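Local structure of DNA double-strand break repair nuclease NurA (Sulfolobus solfataricus, 2YGK) at residues D128-D133 with E191-N196; L115-A120 with F184-I189; N196-S201 with I270-V275; T51-A56 with I80-G85. The protein degrades DNA ends as a manganese-dependent nuclease and probably acts with the HerA helicase in resecting double-strand breaks for repair. All coordinates share one frame; numbering follows the deposited sequence.

Contact 1 (D128-D133 with E191-N196). With MN (manganese (II) ion), chain C.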
# COMPACT_ATOMS: atom_id res chain seq x y z
N ASP A 128 -7.56 -32.69 11.23
CA ASP A 128 -8.17 -33.35 10.10
C ASP A 128 -8.12 -32.45 8.89
O ASP A 128 -8.06 -32.92 7.75
CB ASP A 128 -9.63 -33.70 10.42
CG ASP A 128 -9.78 -34.61 11.65
OD1 ASP A 128 -9.01 -35.60 11.76
OD2 ASP A 128 -10.64 -34.32 12.51
N TYR A 129 -8.23 -31.14 9.13
CA TYR A 129 -8.10 -30.16 8.09
C TYR A 129 -7.18 -29.02 8.55
O TYR A 129 -6.99 -28.79 9.76
CB TYR A 129 -9.45 -29.56 7.76
CG TYR A 129 -10.46 -30.47 7.11
CD1 TYR A 129 -10.56 -30.52 5.72
CD2 TYR A 129 -11.38 -31.19 7.85
CE1 TYR A 129 -11.53 -31.30 5.08
CE2 TYR A 129 -12.36 -32.00 7.22
CZ TYR A 129 -12.42 -32.04 5.82
OH TYR A 129 -13.38 -32.82 5.15
N ILE A 130 -6.62 -28.32 7.57
CA ILE A 130 -5.79 -27.15 7.83
C ILE A 130 -6.46 -25.98 7.16
O ILE A 130 -6.77 -26.04 5.99
CB ILE A 130 -4.38 -27.31 7.24
CG1 ILE A 130 -3.69 -28.52 7.85
CG2 ILE A 130 -3.52 -26.06 7.52
CD1 ILE A 130 -2.34 -28.73 7.26
N LEU A 131 -6.70 -24.92 7.91
CA LEU A 131 -7.28 -23.71 7.36
C LEU A 131 -6.21 -22.63 7.25
O LEU A 131 -5.68 -22.18 8.26
CB LEU A 131 -8.39 -23.19 8.26
CG LEU A 131 -9.38 -24.24 8.71
CD1 LEU A 131 -10.46 -23.59 9.55
CD2 LEU A 131 -9.95 -24.93 7.45
N MSE A 132 -5.90 -22.24 6.02
CA MSE A 132 -5.08 -21.08 5.76
C MSE A 132 -5.96 -19.88 5.45
O MSE A 132 -7.04 -20.04 4.85
CB MSE A 132 -4.18 -21.29 4.53
CG MSE A 132 -3.44 -22.62 4.47
SE MSE A 132 -1.98 -22.76 5.72
CE MSE A 132 -1.01 -21.16 5.29
N ASP A 133 -5.45 -18.69 5.78
CA ASP A 133 -6.10 -17.43 5.49
C ASP A 133 -5.52 -16.83 4.23
O ASP A 133 -4.38 -16.45 4.20
CB ASP A 133 -5.85 -16.46 6.64
CG ASP A 133 -6.44 -15.11 6.38
OD1 ASP A 133 -7.63 -15.02 6.11
OD2 ASP A 133 -5.74 -14.11 6.47
N GLU A 191 1.70 -31.72 -1.14
CA GLU A 191 2.02 -33.15 -1.22
C GLU A 191 1.83 -33.92 0.10
O GLU A 191 1.52 -35.09 0.06
CB GLU A 191 3.41 -33.40 -1.82
CG GLU A 191 4.56 -32.98 -0.95
CD GLU A 191 5.90 -33.38 -1.55
OE1 GLU A 191 5.98 -34.51 -2.10
OE2 GLU A 191 6.85 -32.57 -1.47
N GLU A 192 2.00 -33.28 1.24
CA GLU A 192 1.83 -33.95 2.52
C GLU A 192 0.33 -33.96 2.92
O GLU A 192 -0.15 -34.88 3.62
CB GLU A 192 2.71 -33.28 3.60
CG GLU A 192 2.37 -33.66 5.05
CD GLU A 192 3.43 -33.24 6.08
OE1 GLU A 192 4.45 -32.58 5.72
OE2 GLU A 192 3.26 -33.60 7.27
N TYR A 193 -0.42 -32.96 2.49
CA TYR A 193 -1.77 -32.82 2.99
C TYR A 193 -2.84 -32.75 1.92
O TYR A 193 -3.97 -32.45 2.24
CB TYR A 193 -1.87 -31.59 3.85
CG TYR A 193 -0.95 -31.56 5.03
CD1 TYR A 193 -1.20 -32.35 6.14
CD2 TYR A 193 0.15 -30.71 5.06
CE1 TYR A 193 -0.36 -32.31 7.27
CE2 TYR A 193 1.00 -30.66 6.18
CZ TYR A 193 0.72 -31.48 7.28
OH TYR A 193 1.54 -31.44 8.39
N ASP A 194 -2.48 -33.05 0.66
CA ASP A 194 -3.47 -33.35 -0.41
C ASP A 194 -4.71 -32.44 -0.28
O ASP A 194 -4.55 -31.24 -0.12
CB ASP A 194 -3.88 -34.85 -0.42
CG ASP A 194 -2.80 -35.79 -1.08
OD1 ASP A 194 -1.59 -35.44 -1.07
OD2 ASP A 194 -3.20 -36.90 -1.61
N GLY A 195 -5.92 -33.00 -0.27
CA GLY A 195 -7.10 -32.15 -0.13
C GLY A 195 -7.46 -31.69 1.28
O GLY A 195 -8.49 -31.12 1.47
N ASN A 196 -6.62 -31.94 2.27
CA ASN A 196 -6.95 -31.59 3.66
C ASN A 196 -6.68 -30.10 3.96
O ASN A 196 -6.92 -29.63 5.07
CB ASN A 196 -6.15 -32.48 4.63
CG ASN A 196 -6.45 -34.00 4.48
OD1 ASN A 196 -7.53 -34.42 4.04
ND2 ASN A 196 -5.48 -34.82 4.88
MN MN C . -3.50 -13.04 6.71

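Contact 2 (L115-A120 with F184-I189)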
# COMPACT_ATOMS: atom_id res chain seq x y z
N LEU A 115 6.41 -17.80 7.34
CA LEU A 115 6.24 -18.33 8.69
C LEU A 115 4.91 -19.06 8.81
O LEU A 115 4.81 -20.11 9.49
CB LEU A 115 6.33 -17.24 9.75
CG LEU A 115 7.69 -16.55 9.91
CD1 LEU A 115 7.56 -15.41 10.94
CD2 LEU A 115 8.78 -17.51 10.33
N GLU A 116 3.87 -18.50 8.18
CA GLU A 116 2.58 -19.17 8.12
C GLU A 116 2.77 -20.55 7.51
O GLU A 116 2.48 -21.56 8.14
CB GLU A 116 1.58 -18.39 7.26
CG GLU A 116 1.06 -17.16 7.91
CD GLU A 116 0.24 -16.25 7.01
OE1 GLU A 116 -0.76 -16.67 6.45
OE2 GLU A 116 0.58 -15.08 6.89
N LEU A 117 3.28 -20.58 6.28
CA LEU A 117 3.39 -21.84 5.56
C LEU A 117 4.29 -22.79 6.31
O LEU A 117 4.00 -23.97 6.36
CB LEU A 117 3.92 -21.64 4.15
CG LEU A 117 3.12 -20.74 3.19
CD1 LEU A 117 4.05 -20.53 1.99
CD2 LEU A 117 1.68 -21.29 2.79
N SER A 118 5.37 -22.31 6.93
CA SER A 118 6.14 -23.28 7.70
C SER A 118 5.42 -23.80 8.96
O SER A 118 5.68 -24.90 9.38
CB SER A 118 7.55 -22.77 8.01
OG SER A 118 7.51 -21.93 9.13
N LEU A 119 4.51 -23.05 9.54
CA LEU A 119 3.72 -23.59 10.66
C LEU A 119 2.67 -24.58 10.15
O LEU A 119 2.26 -25.51 10.86
CB LEU A 119 3.03 -22.46 11.46
CG LEU A 119 3.95 -21.56 12.29
CD1 LEU A 119 3.22 -20.42 12.95
CD2 LEU A 119 4.58 -22.40 13.35
N ALA A 120 2.23 -24.41 8.92
CA ALA A 120 1.33 -25.40 8.33
C ALA A 120 2.05 -26.76 8.26
O ALA A 120 1.44 -27.82 8.44
CB ALA A 120 0.86 -24.94 6.96
N PHE A 184 7.91 -23.25 -2.86
CA PHE A 184 8.45 -24.52 -2.41
C PHE A 184 7.72 -24.99 -1.16
O PHE A 184 7.39 -26.17 -1.04
CB PHE A 184 9.94 -24.38 -2.16
CG PHE A 184 10.58 -25.58 -1.52
CD1 PHE A 184 10.85 -26.73 -2.25
CD2 PHE A 184 10.95 -25.55 -0.18
CE1 PHE A 184 11.47 -27.83 -1.65
CE2 PHE A 184 11.58 -26.64 0.43
CZ PHE A 184 11.83 -27.78 -0.31
N LEU A 185 7.44 -24.06 -0.25
CA LEU A 185 6.64 -24.37 0.94
C LEU A 185 5.19 -24.78 0.67
O LEU A 185 4.67 -25.71 1.30
CB LEU A 185 6.68 -23.17 1.88
CG LEU A 185 8.04 -23.03 2.54
CD1 LEU A 185 8.10 -21.72 3.30
CD2 LEU A 185 8.36 -24.22 3.45
N VAL A 186 4.50 -24.08 -0.23
CA VAL A 186 3.15 -24.53 -0.63
C VAL A 186 3.27 -25.92 -1.18
O VAL A 186 2.47 -26.78 -0.85
CB VAL A 186 2.53 -23.65 -1.72
CG1 VAL A 186 1.33 -24.31 -2.34
CG2 VAL A 186 2.17 -22.28 -1.14
N SER A 187 4.28 -26.15 -2.00
CA SER A 187 4.42 -27.44 -2.67
C SER A 187 4.57 -28.61 -1.71
O SER A 187 4.08 -29.69 -2.00
CB SER A 187 5.60 -27.43 -3.63
OG SER A 187 5.32 -26.53 -4.68
N LYS A 188 5.26 -28.40 -0.60
CA LYS A 188 5.40 -29.44 0.40
C LYS A 188 4.07 -29.69 1.09
O LYS A 188 3.69 -30.83 1.33
CB LYS A 188 6.48 -29.08 1.42
CG LYS A 188 7.88 -28.97 0.77
CD LYS A 188 8.95 -29.85 1.46
CE LYS A 188 8.70 -31.36 1.28
NZ LYS A 188 9.30 -31.93 0.02
N ILE A 189 3.34 -28.61 1.37
CA ILE A 189 2.05 -28.70 2.04
C ILE A 189 1.05 -29.52 1.21
O ILE A 189 0.39 -30.41 1.72
CB ILE A 189 1.52 -27.32 2.36
CG1 ILE A 189 2.43 -26.64 3.39
CG2 ILE A 189 0.12 -27.39 2.91
CD1 ILE A 189 2.23 -25.11 3.52

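Contact 3 (N196-S201 with I270-V275)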
# COMPACT_ATOMS: atom_id res chain seq x y z
N ASN A 196 -6.62 -31.94 2.27
CA ASN A 196 -6.95 -31.59 3.66
C ASN A 196 -6.68 -30.10 3.96
O ASN A 196 -6.92 -29.63 5.07
CB ASN A 196 -6.15 -32.48 4.63
CG ASN A 196 -6.45 -34.00 4.48
OD1 ASN A 196 -7.53 -34.42 4.04
ND2 ASN A 196 -5.48 -34.82 4.88
N VAL A 197 -6.17 -29.35 2.99
CA VAL A 197 -5.90 -27.94 3.21
C VAL A 197 -7.01 -27.09 2.56
O VAL A 197 -7.32 -27.24 1.37
CB VAL A 197 -4.54 -27.49 2.63
CG1 VAL A 197 -4.22 -26.14 3.16
CG2 VAL A 197 -3.48 -28.47 2.98
N LEU A 198 -7.58 -26.20 3.36
CA LEU A 198 -8.64 -25.33 2.91
C LEU A 198 -8.07 -23.96 2.96
O LEU A 198 -7.68 -23.49 4.01
CB LEU A 198 -9.84 -25.42 3.83
CG LEU A 198 -10.48 -26.81 3.93
CD1 LEU A 198 -11.72 -26.72 4.75
CD2 LEU A 198 -10.78 -27.39 2.54
N TRP A 199 -8.05 -23.32 1.80
CA TRP A 199 -7.52 -22.02 1.68
C TRP A 199 -8.69 -21.05 1.61
O TRP A 199 -9.33 -20.90 0.57
CB TRP A 199 -6.69 -21.97 0.40
CG TRP A 199 -5.61 -23.01 0.33
CD1 TRP A 199 -5.74 -24.32 -0.09
CD2 TRP A 199 -4.23 -22.83 0.62
NE1 TRP A 199 -4.52 -24.96 -0.06
CE2 TRP A 199 -3.58 -24.06 0.37
CE3 TRP A 199 -3.48 -21.73 1.05
CZ2 TRP A 199 -2.21 -24.23 0.55
CZ3 TRP A 199 -2.13 -21.89 1.23
CH2 TRP A 199 -1.51 -23.15 0.98
N ILE A 200 -8.93 -20.33 2.69
CA ILE A 200 -10.14 -19.55 2.81
C ILE A 200 -9.89 -18.06 2.76
O ILE A 200 -8.98 -17.57 3.46
CB ILE A 200 -10.80 -19.89 4.13
CG1 ILE A 200 -11.25 -21.35 4.07
CG2 ILE A 200 -11.93 -18.96 4.41
CD1 ILE A 200 -11.85 -21.84 5.31
N SER A 201 -10.68 -17.34 1.97
CA SER A 201 -10.60 -15.90 1.92
C SER A 201 -11.96 -15.20 1.98
O SER A 201 -12.91 -15.66 1.40
CB SER A 201 -9.76 -15.39 0.69
OG SER A 201 -10.08 -15.99 -0.56
N ILE A 270 -17.68 -16.74 1.82
CA ILE A 270 -16.23 -16.93 1.73
C ILE A 270 -15.87 -17.79 0.51
O ILE A 270 -16.70 -18.58 0.04
CB ILE A 270 -15.70 -17.61 2.99
CG1 ILE A 270 -16.27 -19.01 3.15
CG2 ILE A 270 -16.04 -16.79 4.21
CD1 ILE A 270 -15.80 -19.76 4.43
N ARG A 271 -14.64 -17.62 0.01
CA ARG A 271 -14.08 -18.45 -1.05
C ARG A 271 -13.27 -19.58 -0.43
O ARG A 271 -12.47 -19.36 0.49
CB ARG A 271 -13.14 -17.63 -1.91
CG ARG A 271 -12.62 -18.37 -3.15
CD ARG A 271 -11.50 -17.59 -3.85
NE ARG A 271 -10.91 -18.39 -4.93
CZ ARG A 271 -10.76 -18.00 -6.20
NH1 ARG A 271 -11.14 -16.78 -6.62
NH2 ARG A 271 -10.24 -18.86 -7.07
N VAL A 272 -13.45 -20.80 -0.93
CA VAL A 272 -12.62 -21.92 -0.48
C VAL A 272 -11.92 -22.51 -1.68
O VAL A 272 -12.57 -22.84 -2.66
CB VAL A 272 -13.46 -23.02 0.16
CG1 VAL A 272 -12.56 -24.12 0.58
CG2 VAL A 272 -14.28 -22.51 1.35
N ASP A 273 -10.60 -22.65 -1.60
CA ASP A 273 -9.82 -23.40 -2.58
C ASP A 273 -9.33 -24.67 -1.92
O ASP A 273 -8.80 -24.63 -0.84
CB ASP A 273 -8.61 -22.64 -3.06
CG ASP A 273 -8.95 -21.30 -3.69
OD1 ASP A 273 -10.06 -21.25 -4.22
OD2 ASP A 273 -8.10 -20.33 -3.61
N ILE A 274 -9.48 -25.79 -2.60
CA ILE A 274 -9.03 -27.06 -2.09
C ILE A 274 -8.35 -27.79 -3.24
O ILE A 274 -8.93 -27.94 -4.28
CB ILE A 274 -10.24 -27.86 -1.46
CG1 ILE A 274 -9.89 -29.30 -1.15
CG2 ILE A 274 -11.43 -27.87 -2.34
CD1 ILE A 274 -11.02 -30.00 -0.41
N VAL A 275 -7.10 -28.20 -3.08
CA VAL A 275 -6.38 -28.92 -4.14
C VAL A 275 -6.86 -30.38 -4.26
O VAL A 275 -6.71 -31.19 -3.33
CB VAL A 275 -4.87 -28.98 -3.89
CG1 VAL A 275 -4.23 -29.97 -4.85
CG2 VAL A 275 -4.24 -27.59 -4.01
O HOH W 1 -9.58 -18.93 -1.21

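Contact 4 (T51-A56 with I80-G85)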
# COMPACT_ATOMS: atom_id res chain seq x y z
N THR A 51 -17.56 -33.36 15.58
CA THR A 51 -16.28 -33.78 16.13
C THR A 51 -15.20 -33.90 15.08
O THR A 51 -15.05 -34.96 14.46
CB THR A 51 -16.36 -35.17 16.76
OG1 THR A 51 -17.36 -35.16 17.80
CG2 THR A 51 -14.98 -35.59 17.34
N CYS A 52 -14.40 -32.85 14.92
CA CYS A 52 -13.44 -32.78 13.84
C CYS A 52 -12.46 -31.61 14.07
O CYS A 52 -12.87 -30.52 14.46
CB CYS A 52 -14.21 -32.64 12.52
SG CYS A 52 -13.23 -32.03 11.17
N LYS A 53 -11.18 -31.85 13.85
CA LYS A 53 -10.15 -30.96 14.35
C LYS A 53 -9.55 -30.14 13.23
O LYS A 53 -9.13 -30.67 12.21
CB LYS A 53 -9.06 -31.74 15.08
CG LYS A 53 -9.26 -31.84 16.57
CD LYS A 53 -8.19 -32.74 17.18
CE LYS A 53 -8.16 -32.71 18.71
NZ LYS A 53 -9.39 -33.41 19.22
N PHE A 54 -9.51 -28.83 13.46
CA PHE A 54 -9.01 -27.86 12.50
C PHE A 54 -7.81 -27.18 13.10
O PHE A 54 -7.88 -26.73 14.25
CB PHE A 54 -10.05 -26.79 12.24
CG PHE A 54 -11.31 -27.32 11.63
CD1 PHE A 54 -11.43 -27.42 10.25
CD2 PHE A 54 -12.36 -27.74 12.43
CE1 PHE A 54 -12.60 -27.93 9.68
CE2 PHE A 54 -13.53 -28.23 11.87
CZ PHE A 54 -13.64 -28.33 10.49
N VAL A 55 -6.72 -27.12 12.33
CA VAL A 55 -5.58 -26.28 12.67
C VAL A 55 -5.66 -25.09 11.74
O VAL A 55 -5.59 -25.25 10.52
CB VAL A 55 -4.22 -27.02 12.49
CG1 VAL A 55 -3.03 -26.05 12.72
CG2 VAL A 55 -4.11 -28.21 13.41
N ALA A 56 -5.78 -23.89 12.29
CA ALA A 56 -5.78 -22.67 11.49
C ALA A 56 -4.45 -21.91 11.64
O ALA A 56 -3.86 -21.88 12.69
CB ALA A 56 -6.91 -21.78 11.92
N ILE A 80 -5.28 -24.75 17.09
CA ILE A 80 -6.10 -25.96 17.01
C ILE A 80 -7.49 -25.72 17.60
O ILE A 80 -7.62 -25.26 18.73
CB ILE A 80 -5.42 -27.19 17.70
CG1 ILE A 80 -6.09 -28.50 17.25
CG2 ILE A 80 -5.46 -27.08 19.24
CD1 ILE A 80 -5.13 -29.68 17.15
N GLY A 81 -8.53 -26.05 16.82
CA GLY A 81 -9.93 -25.93 17.27
C GLY A 81 -10.88 -27.10 16.94
O GLY A 81 -10.81 -27.69 15.87
N ASP A 82 -11.76 -27.42 17.89
CA ASP A 82 -12.90 -28.28 17.62
C ASP A 82 -14.09 -27.84 18.45
O ASP A 82 -14.02 -26.83 19.16
CB ASP A 82 -12.60 -29.78 17.85
CG ASP A 82 -12.20 -30.11 19.29
OD1 ASP A 82 -11.92 -29.20 20.09
OD2 ASP A 82 -12.15 -31.30 19.64
N ASN A 83 -15.19 -28.57 18.30
CA ASN A 83 -16.33 -28.51 19.20
C ASN A 83 -15.96 -28.11 20.62
O ASN A 83 -16.50 -27.15 21.16
CB ASN A 83 -17.03 -29.88 19.24
CG ASN A 83 -17.69 -30.24 17.92
OD1 ASN A 83 -17.61 -29.47 16.94
ND2 ASN A 83 -18.34 -31.41 17.88
N LYS A 84 -15.03 -28.85 21.21
CA LYS A 84 -14.71 -28.72 22.64
C LYS A 84 -13.95 -27.43 22.93
O LYS A 84 -14.09 -26.86 24.00
CB LYS A 84 -13.84 -29.88 23.14
CG LYS A 84 -14.40 -31.25 22.93
CD LYS A 84 -13.43 -32.31 23.48
CE LYS A 84 -14.19 -33.38 24.31
NZ LYS A 84 -13.29 -34.44 24.86
N GLY A 85 -13.11 -27.00 22.00
CA GLY A 85 -12.38 -25.78 22.24
C GLY A 85 -11.38 -25.39 21.20
O GLY A 85 -11.17 -26.10 20.24

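Contact 1 (D128-D133 with E191-N196)
The aromatic ring of Y193 has CD1 of I130 over the centre of one face, 3.7 Å from the ring centroid and only 6° off the normal, a CH-pi contact. The opposite face is covered by CG of E192, 3.4 Å above the ring plane. I130 has CG1 anti to its carbonyl carbon (chi1 -60°), and from there CD1 reaches across to the ring; the two side chains meet at about a right angle. An alanine in place of Y193 would probably leave I130 CD1 and E192 CG facing a gap on either side of where the ring had been.

The polar link is a single backbone bond, I130 N to N196 O at 2.8 Å, close to linear with an N-H...O angle of 163°. The same oxygen lies 3.3 Å from CA of Y129, a CA-H...O contact, so two neighbouring residues of the strand meet N196 O. The turn leading to it is closed by N196 N bonding Y193 O at 2.7 Å, with D194 at positive phi. CB of N196 rests 3.7 Å from O of D128, whose carboxylate is held elsewhere, by the backbone N of K53.

This is the return of a beta-alpha-beta crossover: helix 171-193 ends and strand 197-201 starts beside strand 129-133, parallel to it. At the far end of that strand, D133 OD2 binds manganese at 2.5 Å, together with D58. The chemistry is thus divided, with an apolar CH-pi contact and one straight backbone bond setting N196 beside the start of strand 129-133, which carries a metal ligand at its other end.

Contact 2 (L115-A120 with F184-I189)
Two helices of the alpha/beta core, assigned to the RNase H clan, lie side by side here: 115-120 from helix 104-123 and 184-189 from helix 171-193. Their segment axes run 9.4 Å apart at 22°, nearly parallel; no hydrogen bond crosses the buried interface, and the side chains that meet are all apolar. L117 takes part in three of the four residue pairs. Its CG is anti to the carbonyl carbon (chi1 -60°), and of the two methyls beyond, CD1 lies 3.7 Å from CB of L185 and CD2 lies 3.9 Å from CD1 of I189, while both touch CG2 of V186. The side chains of L117 and L185 cross obliquely, whereas L117 and I189 meet at about a right angle. An alanine at L117 would keep CB against L185 and I189 but would probably open a gap beside V186 CG2, and also beside the M132 methyl of the underlying strand.

L115 and L119 point away from helix 171-193 and lean on strands 70-82 and 85-98; E116 forms a salt bridge with K139. One turn beyond L185, I189 fills the space between the helices: its CD1 touches CB of A120 at 3.7 Å and lies 3.5 Å from the backbone O of L117.

Contact 3 (N196-S201 with I270-V275)
W199 O is met by two groups: D273 N bonds it at 3.1 Å, tilted 29° from the carbonyl plane, and water 1 lies 2.7 Å away. That water is also bonded to S201 OG and weakly to D273 OD2. The return bond, W199 N to D273 O at 3.0 Å, makes this an antiparallel hydrogen-bonded pair. D273 O also lies in the indole plane, at its edge, 3.2 Å from CD1 of W199, while V197 CG1 covers part of one ring face. S201 and R271 form the next hydrogen-bonded pair; I200 and V272, between the two, are a non-hydrogen-bonded pair.

Apolar side chains line the I200 face. CD2 of L198 lies 3.9 Å from CD1 of I274, the two chains side by side and pointing the same way, and I200 CG2 meets I270 CD1 at 4.0 Å.

On the W199 face, the extended R271 chain brings NE to the syn lone pair of D273 OD1, a straight salt bridge of 3.1 Å. T258 also bonds D273 OD1, and S204 bonds R271 NH1. Two buried opposite charges are thus matched within one strand, which probably lowers the cost of burying them near the metal-binding strand.

Contact 4 (T51-A56 with I80-G85)
F54 and G81 form an antiparallel hydrogen-bonded pair through the backbone, with F54 N to G81 O at 3.0 Å and G81 N to F54 O at 2.7 Å, both close to straight. The next pair, V55 with I80, is non-hydrogen-bonded, and CA of I80 approaches F54 O at 3.4 Å in a CA-H...O contact. The F54 ring turns its edge to the backbone of G81, whose O lies near the ring plane.

The apolar contacts are sparse. I80 CD1 meets V55 CG2 at 4.1 Å, the two side chains crossing at a slant.

Charge contributes one weak salt bridge, K53 NZ to D82 OD2 at 3.5 Å. These side chains lie alongside each other, pointing the same way, and the K53 chain bends only at its last torsion (chi4 70°), which places NZ. The other oxygen, D82 OD1, accepts G85 N at 3.1 Å, an Asx motif; with the backbone bond D82 N to G85 O it holds the turn into strand 85-98.

The pairing joins the open end of the hairpin formed by strands 54-65 and 70-82. I80 leans on K87 and L89 of strand 85-98, F54 packs on R289 and L290 of helix 280-291, and K53 and V55 bond strand 129-133 along the hairpin's other edge.

Overall arrangement
Along the chain contact 4 comes first, contacts 1 and 2 interleave, and contact 3 closes the series. Contacts 1, 3 and 4 all reach one mixed sheet, in which strands 270-275, 197-201, 129-133, 54-65 and 70-82 follow one another. Contact 1 lies between its neighbours, its centre about 9 Å from that of contact 3 and about 14 Å from that of contact 4; contacts 3 and 4 do not touch. Contact 2, about 10 Å from contact 1 by centres, shares helix 171-193 with it and packs two helices over the sheet through M132 and W199. Together they frame strands 54-65 and 129-133, which supply the manganese ligands D58 and D133.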